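Local coordinates for dally-like protein (Drosophila melanogaster, PDB 3ODN) that is a glypican that probably acts as a cell-surface heparan sulfate proteoglycan, tied to the membrane by a lipid anchor and linked to Hedgehog signalling, at residues 147-152 against 164-169. The protein carries 2 engineered substitutions. Numbering follows the deposited sequence.
Sequences LYQKMF and NYMRCV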
ATOM      1  N   LEU A 147      31.997   9.488  -4.143  1.00 54.91           N
ATOM      2  CA  LEU A 147      32.162   9.614  -5.582  1.00 54.90           C
ATOM      3  C   LEU A 147      32.988  10.850  -5.932  1.00 61.11           C
ATOM      4  O   LEU A 147      33.910  10.748  -6.733  1.00 62.83           O
ATOM      5  CB  LEU A 147      30.773   9.624  -6.259  1.00 54.22           C
ATOM      6  CG  LEU A 147      30.691   9.691  -7.780  1.00 59.38           C
ATOM      7  CD1 LEU A 147      31.305   8.469  -8.436  1.00 59.22           C
ATOM      8  CD2 LEU A 147      29.267   9.845  -8.217  1.00 60.62           C
ATOM      9  N   TYR A 148      32.716  11.986  -5.273  1.00 58.45           N
ATOM     10  CA  TYR A 148      33.448  13.248  -5.445  1.00 60.15           C
ATOM     11  C   TYR A 148      34.925  13.163  -5.014  1.00 65.58           C
ATOM     12  O   TYR A 148      35.792  13.717  -5.697  1.00 66.29           O
ATOM     13  CB  TYR A 148      32.708  14.363  -4.675  1.00 61.80           C
ATOM     14  CG  TYR A 148      33.488  15.631  -4.413  1.00 63.92           C
ATOM     15  CD1 TYR A 148      33.966  16.412  -5.461  1.00 67.57           C
ATOM     16  CD2 TYR A 148      33.680  16.096  -3.116  1.00 64.99           C
ATOM     17  CE1 TYR A 148      34.653  17.601  -5.224  1.00 71.19           C
ATOM     18  CE2 TYR A 148      34.340  17.299  -2.867  1.00 68.58           C
ATOM     19  CZ  TYR A 148      34.836  18.043  -3.923  1.00 78.48           C
ATOM     20  OH  TYR A 148      35.502  19.224  -3.679  1.00 86.40           O
ATOM     21  N   GLN A 149      35.195  12.524  -3.857  1.00 62.77           N
ATOM     22  CA  GLN A 149      36.547  12.398  -3.311  1.00 64.65           C
ATOM     23  C   GLN A 149      37.417  11.548  -4.209  1.00 69.21           C
ATOM     24  O   GLN A 149      38.534  11.972  -4.538  1.00 71.20           O
ATOM     25  CB  GLN A 149      36.533  11.878  -1.867  1.00 65.88           C
ATOM     26  CG  GLN A 149      36.490  13.000  -0.827  1.00 74.35           C
ATOM     27  CD  GLN A 149      36.511  12.435   0.561  1.00 86.48           C
ATOM     28  OE1 GLN A 149      37.548  12.001   1.070  1.00 84.57           O
ATOM     29  NE2 GLN A 149      35.361  12.395   1.197  1.00 74.66           N
ATOM     30  N   LYS A 150      36.860  10.401  -4.681  1.00 62.25           N
ATOM     31  CA  LYS A 150      37.504   9.477  -5.613  1.00 60.40           C
ATOM     32  C   LYS A 150      37.817  10.194  -6.919  1.00 64.10           C
ATOM     33  O   LYS A 150      38.928  10.082  -7.426  1.00 65.11           O
ATOM     34  CB  LYS A 150      36.587   8.275  -5.921  1.00 59.95           C
ATOM     35  CG  LYS A 150      36.333   7.328  -4.759  1.00 73.54           C
ATOM     36  CD  LYS A 150      37.539   6.511  -4.331  1.00 80.66           C
ATOM     37  CE  LYS A 150      37.107   5.377  -3.440  1.00 87.70           C
ATOM     38  NZ  LYS A 150      36.283   4.384  -4.178  1.00 92.69           N
ATOM     39  N   MET A 151      36.832  10.925  -7.456  1.00 59.44           N
ATOM     40  CA  MET A 151      36.950  11.647  -8.719  1.00 60.24           C
ATOM     41  C   MET A 151      37.880  12.846  -8.661  1.00 65.43           C
ATOM     42  O   MET A 151      38.533  13.129  -9.664  1.00 66.70           O
ATOM     43  CB  MET A 151      35.576  12.047  -9.255  1.00 62.27           C
ATOM     44  CG  MET A 151      34.831  10.906  -9.887  1.00 63.91           C
ATOM     45  SD  MET A 151      33.247  11.437 -10.533  1.00 68.03           S
ATOM     46  CE  MET A 151      33.804  12.378 -11.983  1.00 68.71           C
ATOM     47  N   PHE A 152      37.947  13.550  -7.505  1.00 62.18           N
ATOM     48  CA  PHE A 152      38.847  14.690  -7.362  1.00 64.77           C
ATOM     49  C   PHE A 152      40.283  14.171  -7.427  1.00 71.08           C
ATOM     50  O   PHE A 152      41.082  14.688  -8.212  1.00 72.72           O
ATOM     51  CB  PHE A 152      38.582  15.485  -6.064  1.00 67.53           C
ATOM     52  CG  PHE A 152      39.523  16.657  -5.871  1.00 72.69           C
ATOM     53  CD1 PHE A 152      40.688  16.520  -5.122  1.00 75.87           C
ATOM     54  CD2 PHE A 152      39.286  17.874  -6.503  1.00 78.17           C
ATOM     55  CE1 PHE A 152      41.590  17.584  -4.993  1.00 80.43           C
ATOM     56  CE2 PHE A 152      40.183  18.944  -6.363  1.00 84.70           C
ATOM     57  CZ  PHE A 152      41.327  18.791  -5.608  1.00 82.93           C
ATOM     58  N   ASN A 164      44.182  14.743   5.956  1.00 99.06           N
ATOM     59  CA  ASN A 164      43.799  16.100   6.372  1.00100.51           C
ATOM     60  C   ASN A 164      43.332  16.939   5.191  1.00100.52           C
ATOM     61  O   ASN A 164      42.373  17.700   5.340  1.00101.40           O
ATOM     62  CB  ASN A 164      44.938  16.806   7.116  1.00104.72           C
ATOM     63  CG  ASN A 164      45.432  16.074   8.346  1.00136.48           C
ATOM     64  OD1 ASN A 164      44.682  15.821   9.298  1.00130.15           O
ATOM     65  ND2 ASN A 164      46.720  15.745   8.358  1.00131.83           N
ATOM     66  N   TYR A 165      43.988  16.779   4.011  1.00 92.74           N
ATOM     67  CA  TYR A 165      43.597  17.511   2.802  1.00 91.68           C
ATOM     68  C   TYR A 165      42.219  17.054   2.298  1.00 91.93           C
ATOM     69  O   TYR A 165      41.343  17.898   2.121  1.00 92.77           O
ATOM     70  CB  TYR A 165      44.655  17.432   1.676  1.00 91.41           C
ATOM     71  CG  TYR A 165      44.475  18.516   0.629  1.00 93.41           C
ATOM     72  CD1 TYR A 165      45.193  19.706   0.698  1.00 98.75           C
ATOM     73  CD2 TYR A 165      43.554  18.370  -0.407  1.00 91.94           C
ATOM     74  CE1 TYR A 165      45.018  20.713  -0.250  1.00102.35           C
ATOM     75  CE2 TYR A 165      43.352  19.380  -1.345  1.00 94.68           C
ATOM     76  CZ  TYR A 165      44.080  20.553  -1.259  1.00107.51           C
ATOM     77  OH  TYR A 165      43.893  21.547  -2.189  1.00111.92           O
ATOM     78  N   MET A 166      42.029  15.731   2.101  1.00 84.37           N
ATOM     79  CA  MET A 166      40.779  15.147   1.609  1.00 82.49           C
ATOM     80  C   MET A 166      39.550  15.409   2.486  1.00 88.97           C
ATOM     81  O   MET A 166      38.446  15.485   1.953  1.00 86.76           O
ATOM     82  CB  MET A 166      40.941  13.667   1.227  1.00 81.56           C
ATOM     83  CG  MET A 166      41.842  13.437  -0.006  1.00 84.03           C
ATOM     84  SD  MET A 166      41.601  14.553  -1.434  1.00 88.71           S
ATOM     85  CE  MET A 166      39.995  14.014  -2.029  1.00 84.07           C
ATOM     86  N   ARG A 167      39.754  15.618   3.811  1.00 89.44           N
ATOM     87  CA  ARG A 167      38.699  15.953   4.768  1.00 91.05           C
ATOM     88  C   ARG A 167      38.165  17.360   4.484  1.00 99.75           C
ATOM     89  O   ARG A 167      36.957  17.583   4.599  1.00100.01           O
ATOM     90  CB  ARG A 167      39.216  15.859   6.212  1.00 92.81           C
ATOM     91  CG  ARG A 167      38.832  14.566   6.919  1.00102.40           C
ATOM     92  CD  ARG A 167      39.232  14.566   8.386  1.00114.62           C
ATOM     93  NE  ARG A 167      40.534  13.925   8.601  1.00122.76           N
ATOM     94  CZ  ARG A 167      41.588  14.519   9.154  1.00140.53           C
ATOM     95  NH1 ARG A 167      41.510  15.778   9.569  1.00130.31           N
ATOM     96  NH2 ARG A 167      42.727  13.855   9.303  1.00127.92           N
ATOM     97  N   CYS A 168      39.069  18.300   4.095  1.00 99.78           N
ATOM     98  CA  CYS A 168      38.752  19.696   3.740  1.00103.16           C
ATOM     99  C   CYS A 168      37.918  19.725   2.453  1.00102.02           C
ATOM    100  O   CYS A 168      36.977  20.513   2.336  1.00102.45           O
ATOM    101  CB  CYS A 168      40.036  20.517   3.598  1.00107.22           C
ATOM    102  SG  CYS A 168      39.814  22.145   2.820  1.00115.94           S
ATOM    103  N   VAL A 169      38.283  18.846   1.498  1.00 94.04           N
ATOM    104  CA  VAL A 169      37.640  18.657   0.194  1.00 91.14           C
ATOM    105  C   VAL A 169      36.161  18.262   0.393  1.00 89.82           C
ATOM    106  O   VAL A 169      35.294  18.908  -0.196  1.00 88.59           O
ATOM    107  CB  VAL A 169      38.453  17.655  -0.680  1.00 92.29           C
ATOM    108  CG1 VAL A 169      37.778  17.383  -2.015  1.00 90.63           C
ATOM    109  CG2 VAL A 169      39.878  18.158  -0.904  1.00 94.09           C
TER
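The Y148 ring meets V169 at its edge: the carbonyl O of V169 lies near the ring plane, 3.3 Å from CE2. V169 CG1 touches CE2, CZ and OH of the same ring, coming within 3.4 Å of OH. The F152 ring takes this methyl on one face, CG1 standing 4.2 Å above the plane and displaced toward the rim. V169 CG1, anti to its own backbone N (chi1 177°), is directed at helix 136-155, where it touches both aromatic side chains. M166 reaches in from the next helix, 163-176, and its CE rests 3.5 Å from Q149 O. The same methyl touches F152 CD1, with SD 5.5 Å from the F152 ring centroid in an oblique Met-aromatic contact. The Q149 and M166 side chains pass alongside each other, pointing opposite ways, OE1 of Q149 3.8 Å from M166 CB. Beyond F152, the Y165 ring approaches obliquely, CE2 to CE1 of F152 at 4.4 Å, and its hydroxyl is hydrogen-bonded to G320 O. V315 of helix 308-318 touches Y148, F152 and V169, while the C168-C319 disulfide ties helix 163-176 to the chain just after helix 308-318. An alanine in place of Y148 removes the ring and hydroxyl that touch V169, and would probably open a gap beside V169 and V315. No hydrogen bond links the two segments, so within this helical hairpin near one end of the elongated glypican core they meet mainly through van der Waals contacts of apolar and aromatic groups, with carbonyl oxygens against carbon.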